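Local coordinates for extracellular invertase (Aspergillus kawachii, PDB 5XH8), which is a secreted glycoside hydrolase family 32 enzyme that probably hydrolyses sucrose and transfers fructosyl groups with high efficiency, consistent with formation of fructooligosaccharides such as 1-kestose, at residues L255-Y260 with E375-Y380; S336-R341 with I418-K423. All blocks are in the same frame, centred on the assembly; numbering follows the deposited sequence.

Contact 1: L255-Y260 with E375-Y380; sequences LDEYGY and ELRVLY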
loop_
_atom_site.group_PDB
_atom_site.type_symbol
_atom_site.label_atom_id
_atom_site.label_comp_id
_atom_site.label_asym_id
_atom_site.label_seq_id
_atom_site.Cartn_x
_atom_site.Cartn_y
_atom_site.Cartn_z
ATOM N N LEU A 255 21.079 27.940 3.206
ATOM C CA LEU A 255 22.428 28.356 3.585
ATOM C C LEU A 255 22.609 29.890 3.673
ATOM O O LEU A 255 21.918 30.651 2.989
ATOM C CB LEU A 255 23.420 27.846 2.517
ATOM C CG LEU A 255 23.459 26.338 2.238
ATOM C CD1 LEU A 255 24.433 26.026 1.089
ATOM C CD2 LEU A 255 23.794 25.579 3.507
ATOM N N ASP A 256 23.566 30.303 4.498
ATOM C CA ASP A 256 24.177 31.630 4.382
ATOM C C ASP A 256 25.688 31.468 4.167
ATOM O O ASP A 256 26.168 30.367 3.819
ATOM C CB ASP A 256 23.811 32.500 5.599
ATOM C CG ASP A 256 24.348 31.975 6.906
ATOM O OD1 ASP A 256 25.238 31.075 6.975
ATOM O OD2 ASP A 256 23.853 32.469 7.923
ATOM N N GLU A 257 26.436 32.553 4.355
ATOM C CA GLU A 257 27.880 32.551 4.184
ATOM C C GLU A 257 28.654 31.661 5.182
ATOM O O GLU A 257 29.775 31.273 4.903
ATOM C CB GLU A 257 28.409 34.003 4.244
ATOM C CG GLU A 257 29.854 34.144 3.802
ATOM C CD GLU A 257 30.308 35.596 3.633
ATOM O OE1 GLU A 257 29.624 36.516 4.134
ATOM O OE2 GLU A 257 31.350 35.798 2.973
ATOM N N TYR A 258 28.071 31.358 6.333
ATOM C CA TYR A 258 28.750 30.602 7.376
ATOM C C TYR A 258 28.406 29.100 7.408
ATOM O O TYR A 258 29.186 28.298 7.931
ATOM C CB TYR A 258 28.449 31.239 8.742
ATOM C CG TYR A 258 28.664 32.744 8.708
ATOM C CD1 TYR A 258 29.953 33.286 8.760
ATOM C CD2 TYR A 258 27.583 33.614 8.557
ATOM C CE1 TYR A 258 30.152 34.656 8.688
ATOM C CE2 TYR A 258 27.771 34.983 8.483
ATOM C CZ TYR A 258 29.052 35.499 8.557
ATOM O OH TYR A 258 29.222 36.858 8.492
ATOM N N GLY A 259 27.235 28.738 6.891
ATOM C CA GLY A 259 26.737 27.378 6.980
ATOM C C GLY A 259 25.236 27.309 6.770
ATOM O O GLY A 259 24.693 27.952 5.865
ATOM N N TYR A 260 24.572 26.524 7.606
ATOM C CA TYR A 260 23.162 26.286 7.455
ATOM C C TYR A 260 22.453 27.465 8.124
ATOM O O TYR A 260 22.827 27.866 9.219
ATOM C CB TYR A 260 22.739 24.974 8.119
ATOM C CG TYR A 260 21.241 24.734 8.094
ATOM C CD1 TYR A 260 20.633 24.164 6.983
ATOM C CD2 TYR A 260 20.428 25.119 9.170
ATOM C CE1 TYR A 260 19.257 23.958 6.942
ATOM C CE2 TYR A 260 19.046 24.916 9.146
ATOM C CZ TYR A 260 18.468 24.337 8.024
ATOM O OH TYR A 260 17.117 24.130 7.952
ATOM N N GLU A 375 31.319 20.527 4.235
ATOM C CA GLU A 375 30.537 21.706 4.612
ATOM C C GLU A 375 30.064 22.407 3.353
ATOM O O GLU A 375 30.851 22.619 2.420
ATOM C CB GLU A 375 31.358 22.667 5.504
ATOM C CG GLU A 375 31.524 22.153 6.909
ATOM C CD GLU A 375 32.412 23.031 7.769
ATOM O OE1 GLU A 375 32.493 24.216 7.459
ATOM O OE2 GLU A 375 32.999 22.557 8.770
ATOM N N LEU A 376 28.758 22.706 3.308
ATOM C CA LEU A 376 28.186 23.512 2.239
ATOM C C LEU A 376 27.778 24.880 2.797
ATOM O O LEU A 376 27.233 24.977 3.924
ATOM C CB LEU A 376 26.989 22.818 1.605
ATOM C CG LEU A 376 27.217 21.423 1.031
ATOM C CD1 LEU A 376 25.962 20.995 0.271
ATOM C CD2 LEU A 376 28.437 21.338 0.127
ATOM N N ARG A 377 28.079 25.930 2.033
ATOM C CA ARG A 377 27.754 27.322 2.439
ATOM C C ARG A 377 27.683 28.206 1.208
ATOM O O ARG A 377 28.102 27.799 0.125
ATOM C CB ARG A 377 28.791 27.867 3.434
ATOM C CG ARG A 377 30.166 28.189 2.840
ATOM C CD ARG A 377 31.191 28.528 3.916
ATOM N NE ARG A 377 32.483 28.947 3.358
ATOM C CZ ARG A 377 32.747 30.140 2.795
ATOM N NH1 ARG A 377 31.801 31.084 2.644
ATOM N NH2 ARG A 377 33.973 30.378 2.326
ATOM N N VAL A 378 27.164 29.421 1.375
ATOM C CA VAL A 378 27.152 30.373 0.261
ATOM C C VAL A 378 28.558 30.964 0.170
ATOM O O VAL A 378 29.077 31.429 1.169
ATOM C CB VAL A 378 26.089 31.490 0.425
ATOM C CG1 VAL A 378 26.090 32.394 -0.801
ATOM C CG2 VAL A 378 24.711 30.881 0.593
ATOM N N LEU A 379 29.190 30.861 -0.996
ATOM C CA LEU A 379 30.547 31.366 -1.166
ATOM C C LEU A 379 30.469 32.622 -2.015
ATOM O O LEU A 379 29.803 32.619 -3.060
ATOM C CB LEU A 379 31.462 30.333 -1.844
ATOM C CG LEU A 379 32.858 30.841 -2.259
ATOM C CD1 LEU A 379 33.661 31.258 -1.043
ATOM C CD2 LEU A 379 33.624 29.797 -3.050
ATOM N N TYR A 380 31.145 33.683 -1.570
ATOM C CA TYR A 380 31.242 34.914 -2.371
ATOM C C TYR A 380 32.632 35.077 -2.950
ATOM O O TYR A 380 33.621 34.840 -2.262
ATOM C CB TYR A 380 30.854 36.138 -1.549
ATOM C CG TYR A 380 29.393 36.124 -1.178
ATOM C CD1 TYR A 380 28.420 36.569 -2.073
ATOM C CD2 TYR A 380 28.978 35.627 0.054
ATOM C CE1 TYR A 380 27.075 36.548 -1.727
ATOM C CE2 TYR A 380 27.633 35.595 0.398
ATOM C CZ TYR A 380 26.697 36.055 -0.495
ATOM O OH TYR A 380 25.386 36.004 -0.149
HETATM O O HOH W 1 32.108 33.627 1.046
HETATM O O HOH W 2 29.758 25.767 7.118
#
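The side chains of Arg377 and Glu257 run side by side and point the same way, guanidinium and carboxylate planes 31° apart; the two charged ends do not touch directly but share water 1. That water sits in the guanidinium plane at its edge, accepting from Arg377 NH1 and Tyr380 N and donating to Glu257 OE2. The fold is the family 32 beta-propeller, and the loop 255-260, which leaves strand 250-255 to meet strand 366-385 of another sheet, holds an Asx turn at Asp256. Its short carboxylate suits the turn by bending back to the backbone: OD1 accepts from Tyr258 N (2.9 Å) and, as an Asx motif, from Gly259 N, while OD2 lies in plane at the edge of the Tyr258 ring. The Tyr380 ring is turned steeply to the Glu257 carboxylate, with CD2 3.8 Å from OE2. Leu255 faces the strand, its CD1 4.1 Å from Leu376 CB and its CB 3.8 Å from Val378 CG2, branched apolar groups filling the buried side. Val378 N donates to Asp256 O at 2.8 Å, an almost straight bond whose donor stands above the carbonyl plane. Arg377 CG lies between the backbone N and the carbonyl carbon (chi1 72°), and the chain runs extended to NE; CD passes 3.2 Å from Glu257 O, to which NH1 gives a weak hydrogen bond of 3.0 Å.

Contact 2: S336-R341 with I418-K423; sequences SGAPDR and IARETK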
loop_
_atom_site.group_PDB
_atom_site.type_symbol
_atom_site.label_atom_id
_atom_site.label_comp_id
_atom_site.label_asym_id
_atom_site.label_seq_id
_atom_site.Cartn_x
_atom_site.Cartn_y
_atom_site.Cartn_z
ATOM N N SER A 336 34.475 22.235 18.182
ATOM C CA SER A 336 35.200 22.986 17.170
ATOM C C SER A 336 34.764 24.442 17.081
ATOM O O SER A 336 35.327 25.203 16.309
ATOM C CB SER A 336 34.993 22.327 15.813
ATOM O OG SER A 336 33.632 22.434 15.435
ATOM N N GLY A 337 33.728 24.804 17.824
ATOM C CA GLY A 337 33.138 26.120 17.764
ATOM C C GLY A 337 32.412 26.432 16.476
ATOM O O GLY A 337 32.253 27.600 16.159
ATOM N N ALA A 338 31.946 25.422 15.730
ATOM C CA ALA A 338 31.276 25.692 14.449
ATOM C C ALA A 338 29.886 26.302 14.658
ATOM O O ALA A 338 29.230 25.995 15.636
ATOM C CB ALA A 338 31.135 24.401 13.645
ATOM N N PRO A 339 29.407 27.115 13.704
ATOM C CA PRO A 339 28.004 27.470 13.715
ATOM C C PRO A 339 27.179 26.283 13.151
ATOM O O PRO A 339 27.749 25.201 12.872
ATOM C CB PRO A 339 27.955 28.671 12.783
ATOM C CG PRO A 339 28.991 28.360 11.768
ATOM C CD PRO A 339 30.081 27.622 12.495
ATOM N N ASP A 340 25.868 26.476 13.008
ATOM C CA ASP A 340 25.013 25.470 12.334
ATOM C C ASP A 340 25.600 25.188 10.952
ATOM O O ASP A 340 26.031 26.105 10.238
ATOM C CB ASP A 340 23.586 25.963 12.143
ATOM C CG ASP A 340 22.826 26.190 13.442
ATOM O OD1 ASP A 340 23.104 25.596 14.500
ATOM O OD2 ASP A 340 21.868 26.973 13.350
ATOM N N ARG A 341 25.649 23.913 10.578
ATOM C CA ARG A 341 26.241 23.508 9.295
ATOM C C ARG A 341 25.294 22.595 8.558
ATOM O O ARG A 341 24.355 22.088 9.149
ATOM C CB ARG A 341 27.566 22.795 9.542
ATOM C CG ARG A 341 28.672 23.739 9.985
ATOM C CD ARG A 341 29.951 23.006 10.228
ATOM N NE ARG A 341 29.939 22.244 11.470
ATOM C CZ ARG A 341 30.928 21.442 11.869
ATOM N NH1 ARG A 341 32.003 21.260 11.107
ATOM N NH2 ARG A 341 30.843 20.819 13.030
ATOM N N ILE A 418 36.048 20.615 2.789
ATOM C CA ILE A 418 36.118 19.470 3.681
ATOM C C ILE A 418 35.651 19.948 5.050
ATOM O O ILE A 418 36.070 20.991 5.496
ATOM C CB ILE A 418 37.571 18.956 3.801
ATOM C CG1 ILE A 418 38.096 18.497 2.434
ATOM C CG2 ILE A 418 37.661 17.829 4.827
ATOM C CD1 ILE A 418 39.595 18.319 2.372
ATOM N N ALA A 419 34.800 19.203 5.728
ATOM C CA ALA A 419 34.362 19.625 7.055
ATOM C C ALA A 419 35.565 19.917 7.958
ATOM O O ALA A 419 36.578 19.184 7.940
ATOM C CB ALA A 419 33.476 18.579 7.686
ATOM N N ARG A 420 35.438 20.971 8.762
ATOM C CA ARG A 420 36.617 21.585 9.384
ATOM C C ARG A 420 37.427 20.624 10.232
ATOM O O ARG A 420 38.663 20.587 10.103
ATOM C CB ARG A 420 36.279 22.879 10.137
ATOM C CG ARG A 420 35.438 22.727 11.401
ATOM C CD ARG A 420 34.813 24.061 11.810
ATOM N NE ARG A 420 33.988 24.586 10.721
ATOM C CZ ARG A 420 33.410 25.791 10.699
ATOM N NH1 ARG A 420 33.510 26.619 11.738
ATOM N NH2 ARG A 420 32.714 26.154 9.641
ATOM N N GLU A 421 36.739 19.815 11.039
ATOM C CA GLU A 421 37.406 18.915 11.970
ATOM C C GLU A 421 38.103 17.746 11.254
ATOM O O GLU A 421 39.174 17.278 11.686
ATOM C CB GLU A 421 36.437 18.367 12.994
ATOM C CG GLU A 421 35.667 19.432 13.762
ATOM C CD GLU A 421 34.280 19.737 13.199
ATOM O OE1 GLU A 421 34.074 19.651 11.967
ATOM O OE2 GLU A 421 33.388 20.097 13.996
ATOM N N THR A 422 37.488 17.283 10.167
ATOM C CA THR A 422 38.090 16.272 9.314
ATOM C C THR A 422 39.327 16.818 8.593
ATOM O O THR A 422 40.334 16.117 8.496
ATOM C CB THR A 422 37.066 15.719 8.306
ATOM O OG1 THR A 422 36.112 14.949 9.030
ATOM C CG2 THR A 422 37.730 14.834 7.260
ATOM N N LYS A 423 39.250 18.039 8.063
ATOM C CA LYS A 423 40.412 18.631 7.417
ATOM C C LYS A 423 41.614 18.740 8.392
ATOM O O LYS A 423 42.752 18.391 8.020
ATOM C CB LYS A 423 40.087 19.990 6.801
ATOM C CG LYS A 423 41.259 20.575 6.038
ATOM C CD LYS A 423 40.914 21.872 5.336
ATOM C CE LYS A 423 42.066 22.312 4.440
ATOM N NZ LYS A 423 41.823 23.716 4.032
HETATM O O HOH W 3 35.251 26.602 14.208
#
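The first turn of helix 420-426, which follows strand 408-418 of the propeller sheet, meets the loop 336-341 through a two-pronged salt bridge between Glu421 and Arg341. The side chains reach toward each other tip to tip, their guanidinium and carboxylate planes 36° apart. Arg341 NH1 donates to Glu421 OE1 at 2.8 Å, almost perfectly straight and in the guanidinium plane. Arg341 NH2 reaches the syn lone pair of Glu421 OE2, also at 2.8 Å, along a more bent bond, with OE2 tilted out of the guanidinium plane. A bend at chi2 (96°) sets CD of Glu421 off to one side of its chain, where the carboxylate can face the arginine. Ser336 OG adds a third bond, donating to Glu421 OE2 at 2.8 Å from above the carboxylate plane, so that OE2 is gripped by two donors.

Ser336 is the last residue of helix 331-336, and Gly337, with phi 69°, ends that helix by a turn that glycine takes without strain. The loop then runs into strand 341-348 of the propeller. Ala338 is small enough to lie over one face of each arginine: its CB is 3.2 Å above the Arg341 plane and 3.6 Å above that of Arg420, towards the rim both times. Arg341 NH1 and Arg420 NE come within 3.9 Å, a closeness of like charges probably offset by Glu421 and by Glu375, which salt-bridges both arginines. Arg420 suits its place by length: its chain, bent at chi3, carries the guanidinium past Ala338 and Pro339 CD, with NH2 paired to Glu375 OE1 and NH1 donating to in-plane water 3, which donates to Ser336 O.

In the fold
From the N terminus, the chain first reaches the turn 255-260, then the loop 336-341, then strand 366-385 and finally helix 420-426. Contact 1 closes a loop of 114 intervening residues and contact 2 one of 76. Because 336-341 falls inside the first loop and 418-423 beyond its end, the two cross instead of nesting. Contact 1 joins neighbouring propeller sheets, whereas contact 2 ties the loop before strand 341-348 to the helix leading towards the C-terminal domain. Their centres are about 12 Å apart. Glu375, on the strand of contact 1, bridges them through its carboxylate, and Tyr260 shares a backbone hydrogen bond with Asp340.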